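Local structure of FIG000988: Predicted permease (Vibrio cholerae, 6MJP) at residues S152-S157 and D231-Q236; Y170-A175 and M188-G193; S182-V187 and R212-P217; L311-T316 and W332-A337. The protein probably serves as a permease subunit of the LptBFG ABC transporter, which moves lipopolysaccharide out of the inner membrane toward the outer membrane. One frame throughout, in Å; residues are numbered along the deposited sequence.

In the fold
Following the chain, contact 1 opens first, at the turn 152-157 between two short strands, and closes last of the three beta contacts, when strand 230-235 returns to that turn. Contacts 2 and 3 both fall within this span. They cross: 170-175 and 182-187 come in sequence, then 188-193 closes contact 2 and 212-217 closes contact 3. Both use strand 186-190, so that it pairs with strand 173-176 on one flank and strand 210-214 on the other. Contact 1 brings the three-stranded sheet against the end of this six-stranded one. Contact 4 follows in series, joining two helices of the membrane part, its centre about 53 Å from that of contact 3.

Contact 1. Residues S152-S157 and D231-Q236; sequences SPDGSS and DGLIGQ
The type I beta turn from Ser-152 to Gly-155 docks on the classic beta bulge formed by Ile-234 and Gly-235, two residues that both face Gln-203 of the neighbouring strand 203-208. One hydrogen bond crosses the contact, from Asp-154 N to Ile-234 O at 3.2 Å. The N-H bends somewhat away from the acceptor (143°), yet the donor lies nearly along the C=O axis. With CG of Asp-154 beside its own backbone N (chi1 -72°), the carboxylate comes down next to that same carbonyl. OD1 and Ile-234 O are both acceptors and form no bond, while OD2 reaches the flank of Leu-233, 3.9 Å from its CG.

The apolar part is carried by the Pro-153 ring, whose CD meets Ile-234 CG2 at 3.5 Å, the two side chains crossing obliquely. Pro-153 CB then faces the backbone of Gly-235, 4.2 Å from its CA, an approach helped by the absence of a side chain there. Beside it, Ser-152 OG touches Ile-234 CG1 at 3.9 Å and donates to Ser-157 OG, a bond that closes the loop 152-157 between its first and last residues. Farther along the strand, Asp-231 and Gly-232 pair antiparallel with a strand of LptC, so the sheet continues into that subunit.

The polar link between turn and bulge thus rests on one bent N-H bond to the Ile-234 carbonyl, and the carboxylate beside it contributes proximity, not a second bond.

Contact 2. Residues Y170-A175 and M188-G193; sequences YNVFVA and MFSHSG
Over one face of the Phe-189 ring sits Val-172 O, 3.1 Å above the plane and offset toward the rim, while Phe-173 CB lies at its edge, 3.6 Å from CD1 of Phe-189. That same CD1 approaches the Phe-173 ring edge-on, in its plane, and the two side chains cross at about a right angle. Asn-171 has CG anti to the backbone N (chi1 -154°), which brings the amide beside the Phe-189 ring, 87° from its plane, with OD1 directed at CZ and CE2 and ND2 bonded elsewhere, to Asp-162. At the far end, Gly-193 passes over one face of Tyr-170, though too closely in the model for its detail to be trusted.

Phe-173 and Phe-189 form a non-hydrogen-bonded pair in the antiparallel beta hairpin of strands 173-176 and 186-190; the axes of 173-175 and 188-190 run 170° apart. Their rings project toward LptG: Phe-173 stacks with Phe-158 of that chain, and Phe-189 meets its Phe-177. The next pair is hydrogen-bonded, Val-174 N to Met-188 O at 2.9 Å and Met-188 N to Val-174 O at 3.0 Å. On this face Met-188 CG packs against Val-174 CB at 3.8 Å, and Leu-207 of the other sheet touches both residues.

Ser-190 N reaches Val-172 O at 3.2 Å, and Asn-171 N reaches His-191 O at 2.7 Å. At His-191 the chain turns a corner; with Ser-192 it makes a classic beta bulge opposite Tyr-208.

Contact 3. Residues S182-V187 and R212-P217; sequences SILPSV and RYEGVP
Val-187 and Tyr-213 satisfy each other's backbone polar atoms: Val-187 N donates to Tyr-213 O at 2.8 Å, and Tyr-213 N returns a bond to Val-187 O at 2.7 Å. Val-187 O also lies in the plane of the Tyr-213 ring, at its edge, 3.3 Å from CD1. The hydroxyl of that tyrosine is served elsewhere, by Thr-211 OG1 and by the backbone N of Leu-183 of LptG.

Beyond this pair the bonding weakens. Gly-215 N gives a weak bond to Pro-185 O at 3.1 Å, and Glu-214 CG touches the same carbonyl. Glu-214 is extended, CG anti to the backbone N (chi1 -170°), and its OE2 takes a weak bond from Leu-184 N at 3.5 Å. The two side chains cross at about a right angle, with Leu-184 CB against the carboxylate.

Ser-186 and Glu-214 form the non-hydrogen-bonded pair. Ser-186 OG comes within 2.9 Å of Arg-212 NH2, but the angle is too poor for a hydrogen bond; the guanidinium instead makes a cation-pi contact with Phe-42 of LptC. Where the strands part, Pro-185 CG packs on Val-216 CG2 at 3.8 Å.

On their outer flanks Ser-186 bonds through its backbone to Gln-176, and Arg-212 and Glu-214 bond to Thr-225 and Met-223. Such a fraying end of two inner antiparallel strands, in a sheet apposed to a second one, fits the periplasmic beta-jellyroll of the LptF/LptG family, here wedged between LptG and LptC.

Contact 4. Residues L311-T316 and W332-A337; sequences LALSAT and WPINAA
Segments 311-316 and 332-337 are helical and run antiparallel, their short axes 165° apart in direction and 9.6 Å apart at closest approach; the nearest CA atoms are those of Leu-313 and Ile-334, at 6.2 Å. No hydrogen bond joins the two segments. Ile-334 carries the contact. Its CG1, anti to the carbonyl carbon (chi1 -53°), lies 3.8 Å from Thr-316 OG1, and chi2 of -64° places CD1 3.9 Å from Ala-312 CB. Ile-334 and Thr-316 reach toward each other tip to tip, with Thr-316 CG2 3.9 Å from CD1.

The segments belong to consecutive helices, 299-321 and 332-346, both predicted to span the membrane and joined by the loop 322-331 into an antiparallel helical hairpin. LptC packs on the first helix through its Ser-18 at Ala-312 and Tyr-21 at Ala-315, and a bound dodecyl maltoside lies about 4 Å from the Ile-334 side chain.

Thr-316 OG1 turns back on its own helix, where the carbonyls of Ala-312 and Leu-313 are both within reach of its single proton. Leu-313 CD1 lies 3.8 Å from Asn-335 ND2. That amide is fixed through both its polar atoms, ND2 by Leu-331 O just before its helix and OD1 by Tyr-309 OH, one turn before Leu-313 on the partner helix.

Contact 1. Residues S152-S157 and D231-Q236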
loop_
_atom_site.group_PDB
_atom_site.type_symbol
_atom_site.label_atom_id
_atom_site.label_comp_id
_atom_site.label_asym_id
_atom_site.label_seq_id
_atom_site.Cartn_x
_atom_site.Cartn_y
_atom_site.Cartn_z
ATOM N N SER D 152 6.269 0.993 -36.588
ATOM C CA SER D 152 7.706 0.925 -36.382
ATOM C C SER D 152 8.255 2.276 -35.941
ATOM O O SER D 152 7.628 3.310 -36.174
ATOM C CB SER D 152 8.397 0.488 -37.665
ATOM O OG SER D 152 7.951 -0.796 -38.052
ATOM N N PRO D 153 9.434 2.292 -35.300
ATOM C CA PRO D 153 10.073 3.578 -34.968
ATOM C C PRO D 153 10.195 4.518 -36.154
ATOM O O PRO D 153 10.259 5.741 -35.967
ATOM C CB PRO D 153 11.453 3.157 -34.447
ATOM C CG PRO D 153 11.246 1.801 -33.905
ATOM C CD PRO D 153 10.199 1.150 -34.769
ATOM N N ASP D 154 10.243 3.982 -37.374
ATOM C CA ASP D 154 10.173 4.839 -38.550
ATOM C C ASP D 154 8.811 5.512 -38.650
ATOM O O ASP D 154 8.718 6.680 -39.041
ATOM C CB ASP D 154 10.473 4.030 -39.816
ATOM C CG ASP D 154 11.936 3.637 -39.926
ATOM O OD1 ASP D 154 12.712 3.993 -39.017
ATOM O OD2 ASP D 154 12.310 2.971 -40.916
ATOM N N GLY D 155 7.746 4.798 -38.287
ATOM C CA GLY D 155 6.401 5.309 -38.438
ATOM C C GLY D 155 5.822 5.204 -39.833
ATOM O O GLY D 155 4.647 5.538 -40.020
ATOM N N SER D 156 6.602 4.745 -40.815
ATOM C CA SER D 156 6.146 4.634 -42.194
ATOM C C SER D 156 5.523 3.284 -42.522
ATOM O O SER D 156 4.933 3.141 -43.601
ATOM C CB SER D 156 7.312 4.888 -43.150
ATOM O OG SER D 156 8.373 3.995 -42.871
ATOM N N SER D 157 5.652 2.292 -41.640
ATOM C CA SER D 157 5.061 0.979 -41.847
ATOM C C SER D 157 4.209 0.603 -40.645
ATOM O O SER D 157 4.568 0.894 -39.500
ATOM C CB SER D 157 6.137 -0.098 -42.088
ATOM O OG SER D 157 7.051 -0.187 -41.011
ATOM N N ASP D 231 13.795 -8.846 -46.501
ATOM C CA ASP D 231 14.166 -7.987 -45.385
ATOM C C ASP D 231 13.519 -6.613 -45.514
ATOM O O ASP D 231 13.064 -6.208 -46.587
ATOM C CB ASP D 231 15.687 -7.828 -45.305
ATOM C CG ASP D 231 16.393 -9.125 -44.979
ATOM O OD1 ASP D 231 16.049 -9.745 -43.952
ATOM O OD2 ASP D 231 17.286 -9.528 -45.752
ATOM N N GLY D 232 13.501 -5.891 -44.398
ATOM C CA GLY D 232 12.944 -4.552 -44.365
ATOM C C GLY D 232 13.470 -3.788 -43.175
ATOM O O GLY D 232 13.838 -4.378 -42.156
ATOM N N LEU D 233 13.513 -2.464 -43.308
ATOM C CA LEU D 233 14.040 -1.606 -42.256
ATOM C C LEU D 233 12.925 -1.177 -41.313
ATOM O O LEU D 233 11.835 -0.802 -41.750
ATOM C CB LEU D 233 14.723 -0.370 -42.846
ATOM C CG LEU D 233 15.326 0.605 -41.825
ATOM C CD1 LEU D 233 16.439 -0.054 -41.024
ATOM C CD2 LEU D 233 15.832 1.876 -42.488
ATOM N N ILE D 234 13.205 -1.232 -40.013
ATOM C CA ILE D 234 12.246 -0.855 -38.990
ATOM C C ILE D 234 12.630 0.455 -38.312
ATOM O O ILE D 234 11.780 1.327 -38.120
ATOM C CB ILE D 234 12.087 -1.994 -37.956
ATOM C CG1 ILE D 234 11.099 -3.043 -38.467
ATOM C CG2 ILE D 234 11.659 -1.462 -36.585
ATOM C CD1 ILE D 234 10.676 -4.027 -37.405
ATOM N N GLY D 235 13.897 0.621 -37.957
ATOM C CA GLY D 235 14.313 1.831 -37.273
ATOM C C GLY D 235 15.809 1.837 -37.068
ATOM O O GLY D 235 16.515 0.887 -37.424
ATOM N N GLN D 236 16.282 2.932 -36.481
ATOM C CA GLN D 236 17.701 3.107 -36.188
ATOM C C GLN D 236 17.909 4.150 -35.087
ATOM O O GLN D 236 18.397 3.840 -33.999
ATOM C CB GLN D 236 18.461 3.513 -37.455
#

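Contact 2. Residues Y170-A175 and M188-G193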
loop_
_atom_site.group_PDB
_atom_site.type_symbol
_atom_site.label_atom_id
_atom_site.label_comp_id
_atom_site.label_asym_id
_atom_site.label_seq_id
_atom_site.Cartn_x
_atom_site.Cartn_y
_atom_site.Cartn_z
ATOM N N TYR D 170 4.062 -16.909 -37.206
ATOM C CA TYR D 170 3.877 -15.464 -37.127
ATOM C C TYR D 170 2.583 -15.012 -37.804
ATOM O O TYR D 170 1.733 -14.366 -37.165
ATOM C CB TYR D 170 5.070 -14.752 -37.723
ATOM C CG TYR D 170 6.338 -14.782 -36.907
ATOM C CD1 TYR D 170 6.570 -13.839 -35.908
ATOM C CD2 TYR D 170 7.319 -15.722 -37.166
ATOM C CE1 TYR D 170 7.739 -13.861 -35.178
ATOM C CE2 TYR D 170 8.487 -15.748 -36.447
ATOM C CZ TYR D 170 8.685 -14.817 -35.458
ATOM O OH TYR D 170 9.842 -14.818 -34.741
ATOM N N ASN D 171 2.478 -15.240 -39.106
ATOM C CA ASN D 171 1.377 -14.752 -39.935
ATOM C C ASN D 171 1.374 -13.218 -39.959
ATOM O O ASN D 171 0.431 -12.560 -39.510
ATOM C CB ASN D 171 0.028 -15.315 -39.439
ATOM C CG ASN D 171 -1.021 -15.398 -40.510
ATOM O OD1 ASN D 171 -0.715 -15.685 -41.668
ATOM N ND2 ASN D 171 -2.273 -15.143 -40.131
ATOM N N VAL D 172 2.475 -12.661 -40.477
ATOM C CA VAL D 172 2.729 -11.222 -40.448
ATOM C C VAL D 172 1.965 -10.513 -41.559
ATOM O O VAL D 172 1.763 -11.048 -42.653
ATOM C CB VAL D 172 4.241 -10.951 -40.570
ATOM C CG1 VAL D 172 4.539 -9.477 -40.386
ATOM C CG2 VAL D 172 5.008 -11.787 -39.572
ATOM N N PHE D 173 1.553 -9.279 -41.266
ATOM C CA PHE D 173 0.945 -8.366 -42.228
ATOM C C PHE D 173 1.613 -7.007 -42.082
ATOM O O PHE D 173 1.568 -6.412 -41.002
ATOM C CB PHE D 173 -0.564 -8.243 -41.995
ATOM C CG PHE D 173 -1.191 -7.045 -42.666
ATOM C CD1 PHE D 173 -1.629 -7.122 -43.980
ATOM C CD2 PHE D 173 -1.343 -5.843 -41.991
ATOM C CE1 PHE D 173 -2.201 -6.026 -44.606
ATOM C CE2 PHE D 173 -1.912 -4.742 -42.614
ATOM C CZ PHE D 173 -2.344 -4.834 -43.919
ATOM N N VAL D 174 2.204 -6.502 -43.162
ATOM C CA VAL D 174 2.894 -5.217 -43.148
ATOM C C VAL D 174 2.224 -4.283 -44.148
ATOM O O VAL D 174 2.076 -4.628 -45.329
ATOM C CB VAL D 174 4.391 -5.372 -43.467
ATOM C CG1 VAL D 174 5.092 -4.030 -43.355
ATOM C CG2 VAL D 174 5.023 -6.368 -42.532
ATOM N N ALA D 175 1.832 -3.098 -43.679
ATOM C CA ALA D 175 1.140 -2.109 -44.492
ATOM C C ALA D 175 1.963 -0.835 -44.553
ATOM O O ALA D 175 2.415 -0.335 -43.520
ATOM C CB ALA D 175 -0.250 -1.799 -43.932
ATOM N N MET D 188 2.463 -6.162 -47.843
ATOM C CA MET D 188 2.982 -7.517 -47.965
ATOM C C MET D 188 2.467 -8.375 -46.823
ATOM O O MET D 188 2.253 -7.883 -45.713
ATOM C CB MET D 188 4.514 -7.542 -47.989
ATOM C CG MET D 188 5.198 -7.012 -46.755
ATOM S SD MET D 188 6.859 -6.498 -47.210
ATOM C CE MET D 188 6.547 -4.800 -47.698
ATOM N N PHE D 189 2.276 -9.661 -47.115
ATOM C CA PHE D 189 1.748 -10.639 -46.175
ATOM C C PHE D 189 2.546 -11.925 -46.307
ATOM O O PHE D 189 2.678 -12.465 -47.408
ATOM C CB PHE D 189 0.270 -10.924 -46.439
ATOM C CG PHE D 189 -0.395 -11.705 -45.345
ATOM C CD1 PHE D 189 -0.937 -11.050 -44.257
ATOM C CD2 PHE D 189 -0.473 -13.089 -45.395
ATOM C CE1 PHE D 189 -1.546 -11.751 -43.241
ATOM C CE2 PHE D 189 -1.083 -13.797 -44.375
ATOM C CZ PHE D 189 -1.622 -13.120 -43.298
ATOM N N SER D 190 3.058 -12.426 -45.186
ATOM C CA SER D 190 3.863 -13.640 -45.218
ATOM C C SER D 190 3.359 -14.657 -44.199
ATOM O O SER D 190 2.278 -14.492 -43.623
ATOM C CB SER D 190 5.331 -13.306 -44.966
ATOM O OG SER D 190 5.529 -12.877 -43.635
ATOM N N HIS D 191 4.116 -15.724 -43.981
ATOM C CA HIS D 191 3.712 -16.732 -43.015
ATOM C C HIS D 191 4.488 -16.623 -41.707
ATOM O O HIS D 191 3.920 -16.855 -40.637
ATOM C CB HIS D 191 3.868 -18.138 -43.620
ATOM C CG HIS D 191 2.718 -18.569 -44.486
ATOM N ND1 HIS D 191 2.768 -18.547 -45.865
ATOM C CD2 HIS D 191 1.493 -19.050 -44.164
ATOM C CE1 HIS D 191 1.621 -18.988 -46.354
ATOM N NE2 HIS D 191 0.830 -19.300 -45.342
ATOM N N SER D 192 5.761 -16.226 -41.766
ATOM C CA SER D 192 6.645 -16.148 -40.610
ATOM C C SER D 192 7.757 -15.139 -40.887
ATOM O O SER D 192 8.240 -15.038 -42.016
ATOM C CB SER D 192 7.241 -17.523 -40.283
ATOM O OG SER D 192 6.233 -18.513 -40.193
ATOM N N GLY D 193 8.164 -14.406 -39.851
ATOM C CA GLY D 193 9.190 -13.389 -39.988
ATOM C C GLY D 193 9.795 -13.026 -38.651
ATOM O O GLY D 193 9.099 -12.971 -37.634
#

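Contact 3. Residues S182-V187 and R212-P217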
loop_
_atom_site.group_PDB
_atom_site.type_symbol
_atom_site.label_atom_id
_atom_site.label_comp_id
_atom_site.label_asym_id
_atom_site.label_seq_id
_atom_site.Cartn_x
_atom_site.Cartn_y
_atom_site.Cartn_z
ATOM N N SER D 182 11.614 7.304 -53.096
ATOM C CA SER D 182 11.293 6.893 -54.454
ATOM C C SER D 182 10.612 5.531 -54.505
ATOM O O SER D 182 10.348 5.024 -55.604
ATOM C CB SER D 182 12.547 6.899 -55.343
ATOM O OG SER D 182 13.590 6.141 -54.757
ATOM N N ILE D 183 10.300 4.935 -53.351
ATOM C CA ILE D 183 9.614 3.648 -53.305
ATOM C C ILE D 183 8.114 3.880 -53.182
ATOM O O ILE D 183 7.656 4.782 -52.468
ATOM C CB ILE D 183 10.134 2.770 -52.151
ATOM C CG1 ILE D 183 9.791 3.402 -50.809
ATOM C CG2 ILE D 183 11.638 2.539 -52.273
ATOM C CD1 ILE D 183 10.235 2.587 -49.640
ATOM N N LEU D 184 7.347 3.068 -53.884
ATOM C CA LEU D 184 5.902 3.199 -53.927
ATOM C C LEU D 184 5.268 2.520 -52.723
ATOM O O LEU D 184 5.866 1.626 -52.114
ATOM C CB LEU D 184 5.365 2.592 -55.225
ATOM C CG LEU D 184 6.001 3.146 -56.497
ATOM C CD1 LEU D 184 5.459 2.433 -57.723
ATOM C CD2 LEU D 184 5.750 4.637 -56.586
ATOM N N PRO D 185 4.049 2.924 -52.348
ATOM C CA PRO D 185 3.352 2.238 -51.253
ATOM C C PRO D 185 3.166 0.759 -51.548
ATOM O O PRO D 185 3.101 0.330 -52.702
ATOM C CB PRO D 185 2.003 2.963 -51.174
ATOM C CG PRO D 185 1.854 3.648 -52.502
ATOM C CD PRO D 185 3.245 4.025 -52.903
ATOM N N SER D 186 3.077 -0.028 -50.485
ATOM C CA SER D 186 3.024 -1.466 -50.652
ATOM C C SER D 186 2.296 -2.075 -49.468
ATOM O O SER D 186 2.077 -1.424 -48.444
ATOM C CB SER D 186 4.430 -2.055 -50.788
ATOM O OG SER D 186 5.223 -1.687 -49.669
ATOM N N VAL D 187 1.904 -3.335 -49.642
ATOM C CA VAL D 187 1.298 -4.159 -48.604
ATOM C C VAL D 187 1.805 -5.573 -48.843
ATOM O O VAL D 187 1.620 -6.119 -49.939
ATOM C CB VAL D 187 -0.244 -4.124 -48.639
ATOM C CG1 VAL D 187 -0.820 -5.267 -47.820
ATOM C CG2 VAL D 187 -0.783 -2.802 -48.127
ATOM N N ARG D 212 4.514 -9.813 -51.641
ATOM C CA ARG D 212 4.425 -8.371 -51.453
ATOM C C ARG D 212 3.674 -7.752 -52.623
ATOM O O ARG D 212 3.904 -8.127 -53.774
ATOM C CB ARG D 212 5.812 -7.740 -51.340
ATOM C CG ARG D 212 5.811 -6.250 -51.565
ATOM C CD ARG D 212 7.097 -5.616 -51.107
ATOM N NE ARG D 212 7.032 -4.165 -51.221
ATOM C CZ ARG D 212 7.942 -3.334 -50.730
ATOM N NH1 ARG D 212 8.994 -3.809 -50.081
ATOM N NH2 ARG D 212 7.797 -2.028 -50.887
ATOM N N TYR D 213 2.777 -6.809 -52.330
ATOM C CA TYR D 213 1.925 -6.174 -53.338
ATOM C C TYR D 213 2.199 -4.675 -53.338
ATOM O O TYR D 213 1.787 -3.969 -52.412
ATOM C CB TYR D 213 0.445 -6.465 -53.068
ATOM C CG TYR D 213 0.128 -7.941 -52.890
ATOM C CD1 TYR D 213 0.312 -8.570 -51.666
ATOM C CD2 TYR D 213 -0.354 -8.705 -53.945
ATOM C CE1 TYR D 213 0.033 -9.918 -51.500
ATOM C CE2 TYR D 213 -0.635 -10.053 -53.789
ATOM C CZ TYR D 213 -0.442 -10.654 -52.567
ATOM O OH TYR D 213 -0.721 -11.992 -52.410
ATOM N N GLU D 214 2.892 -4.183 -54.371
ATOM C CA GLU D 214 3.238 -2.767 -54.496
ATOM C C GLU D 214 2.223 -2.077 -55.402
ATOM O O GLU D 214 2.162 -2.359 -56.603
ATOM C CB GLU D 214 4.651 -2.593 -55.051
ATOM C CG GLU D 214 5.158 -1.158 -54.986
ATOM C CD GLU D 214 6.597 -1.008 -55.442
ATOM O OE1 GLU D 214 6.959 -1.606 -56.473
ATOM O OE2 GLU D 214 7.368 -0.294 -54.762
ATOM N N GLY D 215 1.445 -1.160 -54.840
ATOM C CA GLY D 215 0.437 -0.487 -55.631
ATOM C C GLY D 215 -0.499 0.325 -54.760
ATOM O O GLY D 215 -0.244 0.548 -53.579
ATOM N N VAL D 216 -1.591 0.764 -55.382
ATOM C CA VAL D 216 -2.591 1.614 -54.738
ATOM C C VAL D 216 -3.970 1.008 -54.989
ATOM O O VAL D 216 -4.218 0.472 -56.081
ATOM C CB VAL D 216 -2.491 3.060 -55.253
ATOM C CG1 VAL D 216 -3.664 3.903 -54.780
ATOM C CG2 VAL D 216 -1.185 3.690 -54.798
ATOM N N PRO D 217 -4.882 1.045 -54.007
ATOM C CA PRO D 217 -6.216 0.446 -54.210
ATOM C C PRO D 217 -6.979 0.984 -55.413
ATOM O O PRO D 217 -7.797 0.249 -55.989
ATOM C CB PRO D 217 -6.938 0.774 -52.896
ATOM C CG PRO D 217 -5.846 0.840 -51.891
ATOM C CD PRO D 217 -4.657 1.422 -52.600
#

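Contact 4. Residues L311-T316 and W332-A337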
loop_
_atom_site.group_PDB
_atom_site.type_symbol
_atom_site.label_atom_id
_atom_site.label_comp_id
_atom_site.label_asym_id
_atom_site.label_seq_id
_atom_site.Cartn_x
_atom_site.Cartn_y
_atom_site.Cartn_z
ATOM N N LEU D 311 14.931 9.023 -5.224
ATOM C CA LEU D 311 14.490 9.370 -6.567
ATOM C C LEU D 311 15.190 10.629 -7.061
ATOM O O LEU D 311 15.626 10.689 -8.218
ATOM C CB LEU D 311 12.974 9.539 -6.600
ATOM C CG LEU D 311 12.245 8.353 -7.231
ATOM C CD1 LEU D 311 12.754 7.068 -6.621
ATOM C CD2 LEU D 311 10.748 8.475 -7.038
ATOM N N ALA D 312 15.320 11.638 -6.197
ATOM C CA ALA D 312 16.054 12.838 -6.583
ATOM C C ALA D 312 17.527 12.529 -6.795
ATOM O O ALA D 312 18.145 13.039 -7.738
ATOM C CB ALA D 312 15.879 13.929 -5.532
ATOM N N LEU D 313 18.107 11.689 -5.933
ATOM C CA LEU D 313 19.501 11.293 -6.109
ATOM C C LEU D 313 19.706 10.600 -7.448
ATOM O O LEU D 313 20.647 10.915 -8.185
ATOM C CB LEU D 313 19.935 10.377 -4.971
ATOM C CG LEU D 313 21.431 10.115 -4.804
ATOM C CD1 LEU D 313 22.123 11.321 -4.217
ATOM C CD2 LEU D 313 21.645 8.929 -3.904
ATOM N N SER D 314 18.833 9.646 -7.778
ATOM C CA SER D 314 18.971 8.934 -9.042
ATOM C C SER D 314 18.762 9.878 -10.219
ATOM O O SER D 314 19.461 9.778 -11.235
ATOM C CB SER D 314 17.989 7.759 -9.084
ATOM O OG SER D 314 18.214 6.916 -10.203
ATOM N N ALA D 315 17.823 10.820 -10.086
ATOM C CA ALA D 315 17.526 11.737 -11.182
ATOM C C ALA D 315 18.707 12.656 -11.459
ATOM O O ALA D 315 19.094 12.856 -12.617
ATOM C CB ALA D 315 16.270 12.548 -10.868
ATOM N N THR D 316 19.294 13.227 -10.405
ATOM C CA THR D 316 20.500 14.026 -10.584
ATOM C C THR D 316 21.652 13.190 -11.122
ATOM O O THR D 316 22.478 13.700 -11.885
ATOM C CB THR D 316 20.904 14.685 -9.267
ATOM O OG1 THR D 316 20.972 13.700 -8.231
ATOM C CG2 THR D 316 19.893 15.733 -8.881
ATOM N N TRP D 332 26.060 16.359 -4.570
ATOM C CA TRP D 332 26.247 17.098 -3.326
ATOM C C TRP D 332 24.999 17.839 -2.859
ATOM O O TRP D 332 24.667 17.724 -1.666
ATOM C CB TRP D 332 27.423 18.074 -3.475
ATOM C CG TRP D 332 28.775 17.422 -3.553
ATOM C CD1 TRP D 332 29.339 16.826 -4.645
ATOM C CD2 TRP D 332 29.744 17.324 -2.499
ATOM N NE1 TRP D 332 30.592 16.354 -4.334
ATOM C CE2 TRP D 332 30.865 16.647 -3.023
ATOM C CE3 TRP D 332 29.769 17.740 -1.161
ATOM C CZ2 TRP D 332 32.000 16.375 -2.257
ATOM C CZ3 TRP D 332 30.898 17.468 -0.401
ATOM C CH2 TRP D 332 31.996 16.792 -0.951
ATOM N N PRO D 333 24.276 18.600 -3.696
ATOM C CA PRO D 333 23.105 19.323 -3.170
ATOM C C PRO D 333 22.008 18.415 -2.625
ATOM O O PRO D 333 21.368 18.785 -1.633
ATOM C CB PRO D 333 22.624 20.145 -4.374
ATOM C CG PRO D 333 23.151 19.422 -5.558
ATOM C CD PRO D 333 24.479 18.884 -5.127
ATOM N N ILE D 334 21.772 17.239 -3.216
ATOM C CA ILE D 334 20.755 16.345 -2.664
ATOM C C ILE D 334 21.147 15.897 -1.262
ATOM O O ILE D 334 20.329 15.922 -0.336
ATOM C CB ILE D 334 20.519 15.134 -3.583
ATOM C CG1 ILE D 334 20.215 15.588 -5.011
ATOM C CG2 ILE D 334 19.373 14.292 -3.026
ATOM C CD1 ILE D 334 18.937 16.374 -5.126
ATOM N N ASN D 335 22.399 15.463 -1.091
ATOM C CA ASN D 335 22.873 15.078 0.235
ATOM C C ASN D 335 22.854 16.262 1.190
ATOM O O ASN D 335 22.519 16.112 2.370
ATOM C CB ASN D 335 24.279 14.497 0.147
ATOM C CG ASN D 335 24.332 13.255 -0.698
ATOM O OD1 ASN D 335 24.382 12.140 -0.182
ATOM N ND2 ASN D 335 24.302 13.434 -2.011
ATOM N N ALA D 336 23.213 17.450 0.699
ATOM C CA ALA D 336 23.163 18.629 1.555
ATOM C C ALA D 336 21.745 18.886 2.053
ATOM O O ALA D 336 21.544 19.179 3.237
ATOM C CB ALA D 336 23.709 19.847 0.806
ATOM N N ALA D 337 20.746 18.767 1.170
ATOM C CA ALA D 337 19.363 18.979 1.589
ATOM C C ALA D 337 18.933 17.942 2.621
ATOM O O ALA D 337 18.178 18.251 3.553
ATOM C CB ALA D 337 18.432 18.950 0.381
#